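PDB 1U8S: glycine cleavage system transcriptional repressor, putative from Vibrio cholerae, which probably acts as a cytoplasmic regulator repressing the glycine cleavage system genes, and is built from two ACT domains of a kind that often bind small ligands. Local coordinates for residues Pro17-Glu22 with Gln71-Ile76; Thr65-Gly70 with Thr77-Thr82. One frame throughout, in Å; residues are numbered along the deposited sequence.

Interaction 1 (Pro17-Glu22 with Gln71-Ile76); sequences PGICNE and QQHDLI
Side-chain packing, apolar on one flank and polar on the other, joins Ile19 and Glu22 at the start of helix 19-28 to His73 and Leu75 in the loop between helix 56-71 and strand 76-82. The backbones stay well apart: the nearest pair of CA atoms, those of Ile19 and His73, is 8.1 Å apart, and side chains span the gap. On the apolar flank Ile19 does the reaching. Its CG1 branch runs anti to the backbone N (chi1 -170°), which carries CD1 out to Leu75 CD1 at 3.9 Å; the same methyl passes CB of His73 at 4.1 Å. Elsewhere Ile19 rests on Phe46 of strand 45-54, so this flank belongs to the core between helix and sheet. The fold is the βαββαβ of an ACT domain, and here the first helix, entered through Gly18 as N-cap, meets the turn that leads from the second helix into the last strand. On the polar flank Glu22 and His73 reach toward each other across the gap. OE2 of the glutamate sits over one face of the imidazole, 2.8 Å from His73 NE2, with the carboxylate and ring planes 65° apart. The oxygen stands above the ring and not in line with an N-H, so the short distance does not make a good hydrogen bond. Both groups have firmer partners nearby: Glu22 OE1 forms a salt bridge with Arg16, and His73 ND1 hydrogen-bonds to the carbonyl of Leu69 at the end of the preceding helix, a bond that restrains the ring's rotation. Asn21, on another side of the same helical turn, makes a weak hydrogen bond through OD1 to Gln112 of the second subunit.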
loop_
_atom_site.group_PDB
_atom_site.type_symbol
_atom_site.label_atom_id
_atom_site.label_comp_id
_atom_site.label_asym_id
_atom_site.label_seq_id
_atom_site.Cartn_x
_atom_site.Cartn_y
_atom_site.Cartn_z
ATOM N N PRO B 17 16.469 -8.258 -4.954
ATOM C CA PRO B 17 16.517 -9.073 -3.737
ATOM C C PRO B 17 16.500 -8.399 -2.361
ATOM O O PRO B 17 15.668 -8.750 -1.520
ATOM C CB PRO B 17 17.755 -9.924 -3.965
ATOM C CG PRO B 17 17.612 -10.252 -5.428
ATOM C CD PRO B 17 17.244 -8.900 -6.035
ATOM N N GLY B 18 17.388 -7.440 -2.117
ATOM C CA GLY B 18 17.408 -6.821 -0.798
ATOM C C GLY B 18 17.049 -5.351 -0.642
ATOM O O GLY B 18 17.350 -4.743 0.388
ATOM N N ILE B 19 16.391 -4.771 -1.638
ATOM C CA ILE B 19 16.032 -3.364 -1.558
ATOM C C ILE B 19 15.215 -3.056 -0.301
ATOM O O ILE B 19 15.500 -2.089 0.407
ATOM C CB ILE B 19 15.256 -2.915 -2.821
ATOM C CG1 ILE B 19 15.115 -1.394 -2.831
ATOM C CG2 ILE B 19 13.894 -3.582 -2.873
ATOM C CD1 ILE B 19 16.390 -0.665 -3.212
ATOM N N CYS B 20 14.219 -3.891 -0.010
ATOM C CA CYS B 20 13.366 -3.697 1.162
ATOM C C CYS B 20 14.093 -3.967 2.486
ATOM O O CYS B 20 13.656 -3.518 3.541
ATOM C CB CYS B 20 12.123 -4.586 1.056
ATOM S SG CYS B 20 10.829 -4.235 2.277
ATOM N N ASN B 21 15.196 -4.707 2.436
ATOM C CA ASN B 21 15.970 -4.988 3.641
ATOM C C ASN B 21 16.608 -3.700 4.129
ATOM O O ASN B 21 16.401 -3.276 5.262
ATOM C CB ASN B 21 17.081 -6.003 3.354
ATOM C CG ASN B 21 16.644 -7.434 3.592
ATOM O OD1 ASN B 21 17.084 -8.352 2.894
ATOM N ND2 ASN B 21 15.793 -7.639 4.593
ATOM N N GLU B 22 17.384 -3.079 3.251
ATOM C CA GLU B 22 18.087 -1.846 3.571
ATOM C C GLU B 22 17.151 -0.756 4.060
ATOM O O GLU B 22 17.495 0.004 4.965
ATOM C CB GLU B 22 18.852 -1.368 2.338
ATOM C CG GLU B 22 19.771 -2.436 1.763
ATOM C CD GLU B 22 20.145 -2.174 0.317
ATOM O OE1 GLU B 22 20.721 -3.083 -0.321
ATOM O OE2 GLU B 22 19.867 -1.060 -0.180
ATOM N N GLN B 71 20.398 6.986 -3.587
ATOM C CA GLN B 71 21.373 7.436 -4.566
ATOM C C GLN B 71 22.128 6.238 -5.129
ATOM O O GLN B 71 22.265 6.090 -6.341
ATOM C CB GLN B 71 22.356 8.410 -3.907
ATOM C CG GLN B 71 23.555 8.778 -4.774
ATOM C CD GLN B 71 24.770 9.167 -3.942
ATOM O OE1 GLN B 71 25.226 8.397 -3.086
ATOM N NE2 GLN B 71 25.304 10.360 -4.195
ATOM N N GLN B 72 22.595 5.376 -4.234
ATOM C CA GLN B 72 23.370 4.203 -4.621
ATOM C C GLN B 72 22.558 2.986 -5.075
ATOM O O GLN B 72 23.116 1.907 -5.311
ATOM C CB GLN B 72 24.292 3.805 -3.466
ATOM C CG GLN B 72 23.596 3.720 -2.114
ATOM C CD GLN B 72 24.513 3.199 -1.018
ATOM O OE1 GLN B 72 25.013 2.074 -1.091
ATOM N NE2 GLN B 72 24.743 4.018 0.002
ATOM N N HIS B 73 21.246 3.167 -5.202
ATOM C CA HIS B 73 20.363 2.087 -5.631
ATOM C C HIS B 73 19.352 2.559 -6.673
ATOM O O HIS B 73 18.424 1.831 -7.021
ATOM C CB HIS B 73 19.632 1.497 -4.420
ATOM C CG HIS B 73 20.548 0.861 -3.418
ATOM N ND1 HIS B 73 21.365 1.596 -2.587
ATOM C CD2 HIS B 73 20.808 -0.442 -3.149
ATOM C CE1 HIS B 73 22.092 0.773 -1.849
ATOM N NE2 HIS B 73 21.775 -0.468 -2.172
ATOM N N ASP B 74 19.541 3.774 -7.177
ATOM C CA ASP B 74 18.639 4.335 -8.176
ATOM C C ASP B 74 17.212 4.379 -7.634
ATOM O O ASP B 74 16.237 4.422 -8.388
ATOM C CB ASP B 74 18.697 3.507 -9.466
ATOM C CG ASP B 74 19.653 4.099 -10.496
ATOM O OD1 ASP B 74 19.336 5.180 -11.047
ATOM O OD2 ASP B 74 20.719 3.490 -10.751
ATOM N N LEU B 75 17.116 4.377 -6.309
ATOM C CA LEU B 75 15.849 4.420 -5.600
ATOM C C LEU B 75 15.352 5.871 -5.598
ATOM O O LEU B 75 16.151 6.799 -5.669
ATOM C CB LEU B 75 16.089 3.928 -4.178
ATOM C CG LEU B 75 14.949 3.446 -3.290
ATOM C CD1 LEU B 75 15.548 2.919 -1.994
ATOM C CD2 LEU B 75 13.978 4.575 -3.012
ATOM N N ILE B 76 14.043 6.073 -5.535
ATOM C CA ILE B 76 13.492 7.427 -5.519
ATOM C C ILE B 76 12.752 7.621 -4.207
ATOM O O ILE B 76 11.835 6.866 -3.906
ATOM C CB ILE B 76 12.479 7.647 -6.650
ATOM C CG1 ILE B 76 12.997 7.043 -7.951
ATOM C CG2 ILE B 76 12.247 9.136 -6.851
ATOM C CD1 ILE B 76 11.991 7.123 -9.091
#

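Interaction 2 (Thr65-Gly70 with Thr77-Thr82); sequences TLPLLG and TMMKRT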
loop_
_atom_site.group_PDB
_atom_site.type_symbol
_atom_site.label_atom_id
_atom_site.label_comp_id
_atom_site.label_asym_id
_atom_site.label_seq_id
_atom_site.Cartn_x
_atom_site.Cartn_y
_atom_site.Cartn_z
ATOM N N THR B 65 19.998 10.185 6.052
ATOM C CA THR B 65 20.520 8.957 5.450
ATOM C C THR B 65 19.698 8.303 4.328
ATOM O O THR B 65 20.271 7.738 3.396
ATOM C CB THR B 65 20.781 7.900 6.534
ATOM O OG1 THR B 65 19.559 7.594 7.213
ATOM C CG2 THR B 65 21.788 8.421 7.538
ATOM N N LEU B 66 18.371 8.386 4.412
ATOM C CA LEU B 66 17.490 7.777 3.414
ATOM C C LEU B 66 17.755 8.196 1.967
ATOM O O LEU B 66 17.832 7.356 1.077
ATOM C CB LEU B 66 16.020 8.060 3.761
ATOM C CG LEU B 66 14.941 7.249 3.025
ATOM C CD1 LEU B 66 15.060 5.785 3.417
ATOM C CD2 LEU B 66 13.557 7.773 3.380
ATOM N N PRO B 67 17.892 9.502 1.707
ATOM C CA PRO B 67 18.144 9.891 0.315
ATOM C C PRO B 67 19.419 9.261 -0.260
ATOM O O PRO B 67 19.478 8.946 -1.449
ATOM C CB PRO B 67 18.228 11.417 0.393
ATOM C CG PRO B 67 17.356 11.755 1.582
ATOM C CD PRO B 67 17.751 10.686 2.572
ATOM N N LEU B 68 20.437 9.082 0.580
ATOM C CA LEU B 68 21.697 8.496 0.129
ATOM C C LEU B 68 21.486 7.067 -0.332
ATOM O O LEU B 68 22.044 6.643 -1.343
ATOM C CB LEU B 68 22.735 8.513 1.249
ATOM C CG LEU B 68 23.095 9.898 1.778
ATOM C CD1 LEU B 68 24.196 9.775 2.823
ATOM C CD2 LEU B 68 23.539 10.780 0.622
ATOM N N LEU B 69 20.685 6.328 0.427
ATOM C CA LEU B 69 20.376 4.944 0.098
ATOM C C LEU B 69 19.769 4.938 -1.300
ATOM O O LEU B 69 20.045 4.055 -2.115
ATOM C CB LEU B 69 19.368 4.390 1.103
ATOM C CG LEU B 69 19.148 2.877 1.163
ATOM C CD1 LEU B 69 20.417 2.197 1.664
ATOM C CD2 LEU B 69 17.983 2.566 2.098
ATOM N N GLY B 70 18.950 5.952 -1.571
ATOM C CA GLY B 70 18.290 6.073 -2.857
ATOM C C GLY B 70 19.218 6.518 -3.967
ATOM O O GLY B 70 18.878 6.446 -5.151
ATOM N N THR B 77 13.127 8.629 -3.431
ATOM C CA THR B 77 12.459 8.848 -2.154
ATOM C C THR B 77 11.653 10.133 -2.047
ATOM O O THR B 77 11.819 11.072 -2.825
ATOM C CB THR B 77 13.452 8.822 -1.001
ATOM O OG1 THR B 77 14.295 9.980 -1.073
ATOM C CG2 THR B 77 14.299 7.565 -1.077
ATOM N N MET B 78 10.780 10.156 -1.051
ATOM C CA MET B 78 9.909 11.283 -0.800
ATOM C C MET B 78 9.484 11.136 0.658
ATOM O O MET B 78 9.006 10.077 1.053
ATOM C CB MET B 78 8.707 11.180 -1.741
ATOM C CG MET B 78 7.870 12.425 -1.887
ATOM S SD MET B 78 6.816 12.312 -3.373
ATOM C CE MET B 78 5.418 11.308 -2.754
ATOM N N MET B 79 9.680 12.178 1.462
ATOM C CA MET B 79 9.302 12.127 2.875
ATOM C C MET B 79 8.479 13.344 3.286
ATOM O O MET B 79 8.428 14.341 2.572
ATOM C CB MET B 79 10.536 12.080 3.766
ATOM C CG MET B 79 11.578 11.073 3.361
ATOM S SD MET B 79 12.998 11.216 4.444
ATOM C CE MET B 79 13.745 12.777 3.835
ATOM N N LYS B 80 7.843 13.253 4.449
ATOM C CA LYS B 80 7.042 14.348 4.965
ATOM C C LYS B 80 6.634 14.118 6.406
ATOM O O LYS B 80 5.945 13.149 6.721
ATOM C CB LYS B 80 5.783 14.563 4.120
ATOM C CG LYS B 80 4.844 15.593 4.733
ATOM C CD LYS B 80 3.657 15.912 3.855
ATOM C CE LYS B 80 2.799 16.984 4.504
ATOM N NZ LYS B 80 1.710 17.449 3.612
ATOM N N ARG B 81 7.057 15.013 7.288
ATOM C CA ARG B 81 6.690 14.889 8.682
ATOM C C ARG B 81 5.169 15.038 8.746
ATOM O O ARG B 81 4.551 15.582 7.828
ATOM C CB ARG B 81 7.391 15.972 9.504
ATOM C CG ARG B 81 8.912 15.984 9.322
ATOM C CD ARG B 81 9.564 17.191 10.007
ATOM N NE ARG B 81 9.930 16.933 11.399
ATOM C CZ ARG B 81 11.149 16.575 11.795
ATOM N NH1 ARG B 81 12.131 16.438 10.909
ATOM N NH2 ARG B 81 11.385 16.341 13.080
ATOM N N THR B 82 4.568 14.539 9.820
ATOM C CA THR B 82 3.123 14.613 9.984
ATOM C C THR B 82 2.735 14.374 11.446
ATOM O O THR B 82 3.534 13.877 12.233
ATOM C CB THR B 82 2.426 13.574 9.071
ATOM O OG1 THR B 82 1.006 13.713 9.170
ATOM C CG2 THR B 82 2.820 12.160 9.470
#
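Leu66 and Met79 make the tightest apolar contact between the end of helix 56-71 and strand 76-82, with Leu66 CD2 3.6 Å from Met79 SD. The leucine and methionine side chains lie alongside each other, pointing opposite ways, and CD2 also lies 3.8 Å from Met79 CG. A bend at chi3 (-74°) turns the methionine methyl off the line of its chain, and Met79 CE then comes loosely up to Pro67 CG at 4.4 Å. Leu66 also packs on Ile9 of the neighbouring strand 5-14, while Met79 touches Glu63 one turn earlier on the helix.

Thr77 supplies the second group of contacts, again by van der Waals packing. Its methyl CG2 lies 4.1 Å from the carbonyl O of Leu66 and just as loosely against the leucine CG, whereas OG1 faces Pro67 CA at 4.1 Å. No hydrogen bond crosses between the two segments.

Backbone pairing holds the strand elsewhere: Met78, Lys80 and Thr82 bond to strand 5-14. Beyond the chain, Lys80 forms a salt bridge with Glu45 of the second subunit. The axes of segments 65-70 and 77-82 approach to 8.9 Å and their directions differ by 165°: a helix laid antiparallel on the strand that is outermost within this chain, part of the two-layer α/β sandwich of an ACT domain.

Interactions 1 and 2 lie in the same N-terminal ACT domain, their centres 12 Å apart, and they touch: Leu75 CB comes within 3.3 Å of Gly70 CA. Along the chain the segments alternate, 17-22, 65-70, 71-76, then 77-82, so the continuous run 65-82 serves interaction 2, then interaction 1, then interaction 2 again. Interaction 1 ties the loop to the first helix; interaction 2 lays the second helix over the last strand of the four-stranded sheet. Leu69, beside Glu22, links the two helices. Both contacts also reach the second subunit, which places this corner of the domain near the dimer interface.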